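Local coordinates for beta-galactosidase (Bacillus circulans, PDB 4MAD), which probably hydrolyses terminal non-reducing beta-D-galactose residues from beta-D-galactosides, as a glycoside hydrolase of family 35, at residues Trp121-Pro126 with Val469-Ile474; Gln378-Pro383 with Glu387-Ala392. All coordinates share one frame; numbering follows the deposited sequence.

Contact 1. Residues Trp121-Pro126 with Val469-Ile474; sequences WLLTVP and VDYKGI
Val-469 meets Leu-123 at the start of this junction between the catalytic (beta/alpha)8 barrel and the first all-beta domain. The contact is mainly apolar, and Leu-123 carries the whole barrel side. Its CD2 branch reaches CG1 of Val-469 at 3.9 Å, and the two side chains meet at a slant. At Asp-470 the backbone does the touching: CD1 of Leu-123 lies 3.8 Å from the carbonyl O. The Asp-470 side chain starts away from the barrel loop. Its OD2 forms a salt bridge with Lys-472 NZ at 2.8 Å, the amine lying above the carboxylate plane. Arg-434 pairs with OD1, so this acid has two basic partners.

Tyr-471 makes the broadest use of Leu-123. The side chains run past each other in opposite directions. Leu-123 CD2 sits over one ring face as a CH-pi contact, 4.1 Å from the ring centroid and 14° off the normal. CB of the same leucine packs on CE1 at 3.7 Å. With CG anti to the carbonyl carbon (chi1 -69°), the tyrosine lies along Leu-123 and brings OH to 3.0 Å from Leu-123 O. An alanine here would strip the ring from Leu-123, and is likely to leave a gap between barrel loop and beta domain.

Around the contact, helix 135-152 packs on Leu-122 and Val-125 through Lys-140. On the beta side Asp-470 touches His-417 of strand 409-417, and Gly-473, where strand 473-480 begins, pairs with the same residue by backbone hydrogen bonding.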
# COMPACT_ATOMS: atom_id res chain seq x y z
N TRP A 121 3.68 11.46 -9.57
CA TRP A 121 3.78 12.59 -10.48
C TRP A 121 2.86 13.76 -10.21
O TRP A 121 3.05 14.78 -10.80
CB TRP A 121 3.79 12.19 -11.95
CG TRP A 121 2.67 11.47 -12.37
CD1 TRP A 121 2.58 10.18 -12.45
CD2 TRP A 121 1.41 11.99 -12.73
NE1 TRP A 121 1.37 9.80 -12.86
CE2 TRP A 121 0.61 10.91 -13.04
CE3 TRP A 121 0.89 13.26 -12.83
CZ2 TRP A 121 -0.70 11.06 -13.44
CZ3 TRP A 121 -0.38 13.41 -13.21
CH2 TRP A 121 -1.18 12.32 -13.51
N LEU A 122 1.88 13.58 -9.35
CA LEU A 122 1.11 14.70 -8.91
C LEU A 122 2.04 15.71 -8.24
O LEU A 122 1.83 16.86 -8.33
CB LEU A 122 0.02 14.30 -7.94
CG LEU A 122 -1.11 13.48 -8.54
CD1 LEU A 122 -2.27 13.16 -7.60
CD2 LEU A 122 -1.58 14.05 -9.79
N LEU A 123 3.04 15.22 -7.56
CA LEU A 123 3.88 16.10 -6.77
C LEU A 123 4.59 17.20 -7.60
O LEU A 123 5.00 18.19 -7.07
CB LEU A 123 4.85 15.32 -5.92
CG LEU A 123 4.21 14.69 -4.70
CD1 LEU A 123 5.04 13.61 -4.15
CD2 LEU A 123 3.90 15.69 -3.66
N THR A 124 4.73 16.99 -8.88
CA THR A 124 5.46 17.93 -9.70
C THR A 124 4.55 18.79 -10.61
O THR A 124 5.01 19.47 -11.46
CB THR A 124 6.55 17.24 -10.50
OG1 THR A 124 5.97 16.28 -11.36
CG2 THR A 124 7.51 16.58 -9.54
N VAL A 125 3.25 18.70 -10.36
CA VAL A 125 2.33 19.51 -11.12
C VAL A 125 2.35 20.92 -10.55
O VAL A 125 2.08 21.11 -9.42
CB VAL A 125 0.90 18.95 -11.06
CG1 VAL A 125 0.02 19.81 -11.85
CG2 VAL A 125 0.86 17.59 -11.59
N PRO A 126 2.66 21.91 -11.37
CA PRO A 126 2.76 23.26 -10.87
C PRO A 126 1.43 23.68 -10.31
O PRO A 126 0.42 23.37 -10.84
CB PRO A 126 3.06 24.06 -12.12
CG PRO A 126 3.67 23.14 -13.02
CD PRO A 126 3.02 21.84 -12.79
N VAL A 469 1.80 15.80 1.58
CA VAL A 469 2.58 16.28 0.46
C VAL A 469 4.00 15.88 0.74
O VAL A 469 4.75 16.60 1.33
CB VAL A 469 2.47 17.78 0.29
CG1 VAL A 469 3.39 18.25 -0.76
CG2 VAL A 469 1.11 18.19 -0.03
N ASP A 470 4.34 14.68 0.34
CA ASP A 470 5.45 13.95 0.89
C ASP A 470 6.46 13.65 -0.20
O ASP A 470 6.42 12.64 -0.80
CB ASP A 470 4.95 12.66 1.54
CG ASP A 470 6.01 11.96 2.34
OD1 ASP A 470 6.97 12.56 2.71
OD2 ASP A 470 5.81 10.83 2.66
N TYR A 471 7.32 14.62 -0.48
CA TYR A 471 8.40 14.47 -1.43
C TYR A 471 9.43 13.51 -0.88
O TYR A 471 9.71 13.54 0.25
CB TYR A 471 9.09 15.79 -1.73
CG TYR A 471 8.26 16.78 -2.50
CD1 TYR A 471 8.19 16.72 -3.85
CD2 TYR A 471 7.55 17.74 -1.86
CE1 TYR A 471 7.48 17.58 -4.55
CE2 TYR A 471 6.81 18.62 -2.55
CZ TYR A 471 6.78 18.53 -3.89
OH TYR A 471 6.03 19.39 -4.57
N LYS A 472 10.02 12.72 -1.74
CA LYS A 472 10.99 11.75 -1.33
C LYS A 472 12.40 12.01 -1.95
O LYS A 472 12.53 12.64 -2.98
CB LYS A 472 10.44 10.36 -1.61
CG LYS A 472 9.13 10.12 -0.96
CD LYS A 472 9.26 10.15 0.48
CE LYS A 472 8.32 9.18 1.16
NZ LYS A 472 8.20 9.36 2.55
N GLY A 473 13.43 11.53 -1.28
CA GLY A 473 14.80 11.87 -1.59
C GLY A 473 15.29 12.92 -0.64
O GLY A 473 15.11 12.81 0.53
N ILE A 474 15.93 13.92 -1.20
CA ILE A 474 16.41 15.07 -0.47
C ILE A 474 15.54 16.21 -0.93
O ILE A 474 15.52 16.52 -2.07
CB ILE A 474 17.88 15.31 -0.78
CG1 ILE A 474 18.68 14.16 -0.24
CG2 ILE A 474 18.34 16.56 -0.22
CD1 ILE A 474 19.97 14.05 -0.71

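Contact 2. Residues Gln378-Pro383 with Glu387-Ala392; sequences QKSEAP and EKYGQA
Tyr-389 points its ring at Ser-380 and Gln-378, two residues of the edge strand 378-380. This strand borders a six-stranded antiparallel sheet in the beta region that follows the barrel. The tyrosine ends a short 3-10 turn in the connection to strand 395-403, so the contact folds that connection back over its own sheet, beside the edge strand.

Gln-378 and Tyr-389 pass each other in opposite directions. The extended glutamine chain brings its amide beside the base of the tyrosine, with CD 4.1 Å from Tyr-389 CB. Amide and ring planes stand nearly at right angles, 86° apart, so the two flat groups do not stack. The same CD is 3.8 Å from the backbone O of Tyr-389.

Ser-380 meets the other end of the ring. Its OG lies in the ring plane, at the edge, and accepts a hydrogen bond of 2.6 Å from Tyr-389 OH. The phenol is also bonded to the backbone N of Leu-384, so two bonds hold this oxygen in a largely buried place. Val-490, Ile-396 and Tyr-398 of the sheet pack against Tyr-389.

The turn is closed behind the tyrosine by a bond from Gly-390 N to Glu-387 O. On the strand side, the serine hydroxyl stands between backbone N and carbonyl carbon (chi1 62°), where it can serve both partners. Having accepted from the phenol, Ser-380 OG donates to Ala-382 O at 2.9 Å, from 42° above the carbonyl plane.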
# COMPACT_ATOMS: atom_id res chain seq x y z
N GLN A 378 21.47 11.47 -14.02
CA GLN A 378 20.92 12.74 -14.39
C GLN A 378 21.66 13.79 -13.61
O GLN A 378 22.21 13.51 -12.60
CB GLN A 378 19.42 12.82 -14.08
CG GLN A 378 18.48 11.99 -15.00
CD GLN A 378 17.00 12.03 -14.59
OE1 GLN A 378 16.42 11.02 -14.34
NE2 GLN A 378 16.42 13.17 -14.54
N LYS A 379 21.69 15.01 -14.12
CA LYS A 379 22.45 16.06 -13.51
C LYS A 379 21.58 17.25 -13.13
O LYS A 379 20.72 17.58 -13.82
CB LYS A 379 23.56 16.50 -14.46
CG LYS A 379 24.63 15.47 -14.57
CD LYS A 379 25.67 15.81 -15.54
CE LYS A 379 26.38 17.10 -15.22
NZ LYS A 379 27.60 16.98 -14.48
N SER A 380 21.87 17.87 -12.00
CA SER A 380 21.20 19.07 -11.62
C SER A 380 22.08 19.91 -10.73
O SER A 380 22.93 19.41 -10.10
CB SER A 380 19.89 18.72 -10.92
OG SER A 380 20.12 17.99 -9.76
N GLU A 381 21.84 21.20 -10.73
CA GLU A 381 22.64 22.12 -9.96
C GLU A 381 22.46 21.91 -8.47
O GLU A 381 23.39 21.91 -7.75
CB GLU A 381 22.41 23.58 -10.39
CG GLU A 381 21.00 24.04 -10.24
CD GLU A 381 20.17 23.93 -11.50
OE1 GLU A 381 20.54 23.17 -12.38
OE2 GLU A 381 19.15 24.57 -11.57
N ALA A 382 21.23 21.67 -8.07
CA ALA A 382 20.84 21.43 -6.70
C ALA A 382 20.18 20.06 -6.56
O ALA A 382 19.59 19.60 -7.46
CB ALA A 382 19.87 22.43 -6.27
N PRO A 383 20.31 19.44 -5.42
CA PRO A 383 19.64 18.17 -5.23
C PRO A 383 18.14 18.37 -5.27
O PRO A 383 17.64 19.21 -4.58
CB PRO A 383 20.09 17.76 -3.82
CG PRO A 383 20.67 18.87 -3.23
CD PRO A 383 20.83 19.99 -4.17
N GLU A 387 10.99 12.66 -7.35
CA GLU A 387 9.90 12.85 -8.28
C GLU A 387 10.33 13.75 -9.46
O GLU A 387 9.82 13.64 -10.55
CB GLU A 387 8.71 13.43 -7.57
CG GLU A 387 8.17 12.58 -6.48
CD GLU A 387 8.79 12.83 -5.13
OE1 GLU A 387 9.59 13.73 -5.07
OE2 GLU A 387 8.46 12.15 -4.16
N LYS A 388 11.21 14.67 -9.16
CA LYS A 388 11.70 15.62 -10.16
C LYS A 388 12.61 14.98 -11.20
O LYS A 388 12.92 15.59 -12.19
CB LYS A 388 12.41 16.82 -9.53
CG LYS A 388 11.54 17.66 -8.72
CD LYS A 388 10.78 18.62 -9.49
CE LYS A 388 11.65 19.66 -10.13
NZ LYS A 388 10.88 20.57 -11.03
N TYR A 389 13.10 13.80 -10.87
CA TYR A 389 13.95 13.05 -11.74
C TYR A 389 13.11 11.97 -12.44
O TYR A 389 13.63 11.17 -13.09
CB TYR A 389 15.13 12.46 -11.01
CG TYR A 389 16.04 13.47 -10.33
CD1 TYR A 389 16.75 14.39 -11.06
CD2 TYR A 389 16.19 13.49 -8.99
CE1 TYR A 389 17.56 15.28 -10.47
CE2 TYR A 389 17.01 14.37 -8.40
CZ TYR A 389 17.71 15.28 -9.16
OH TYR A 389 18.53 16.22 -8.61
N GLY A 390 11.81 12.03 -12.29
CA GLY A 390 10.91 11.05 -12.84
C GLY A 390 10.79 9.73 -12.12
O GLY A 390 10.43 8.77 -12.73
N GLN A 391 11.07 9.71 -10.83
CA GLN A 391 11.09 8.47 -10.09
C GLN A 391 10.04 8.35 -8.98
O GLN A 391 10.03 9.12 -8.08
CB GLN A 391 12.46 8.27 -9.44
CG GLN A 391 12.59 6.94 -8.73
CD GLN A 391 13.85 6.78 -7.93
OE1 GLN A 391 14.70 7.62 -7.97
NE2 GLN A 391 13.95 5.69 -7.21
N ALA A 392 9.19 7.36 -9.09
CA ALA A 392 8.18 7.11 -8.08
C ALA A 392 8.66 6.43 -6.83
O ALA A 392 8.49 6.90 -5.78
CB ALA A 392 7.04 6.30 -8.67

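In the fold
The chain runs through 121-126 on the barrel, then 378-383, 387-392 and 469-474, so contact 2 falls within the long span between the two halves of contact 1. Their centres are 11 Å apart, on the same side of the chain's centre. They touch directly. Glu-387 OE2 probably accepts a hydrogen bond from Lys-472 N at 2.9 Å, and also pairs with Arg-461. Thr-124 CG2 packs on Lys-388 CD at 3.9 Å. Contact 1 joins barrel to beta domain, whereas contact 2 stays within the beta region. The 3-10 turn of 387-389 therefore links the edge of the six-stranded sheet to the interdomain interface.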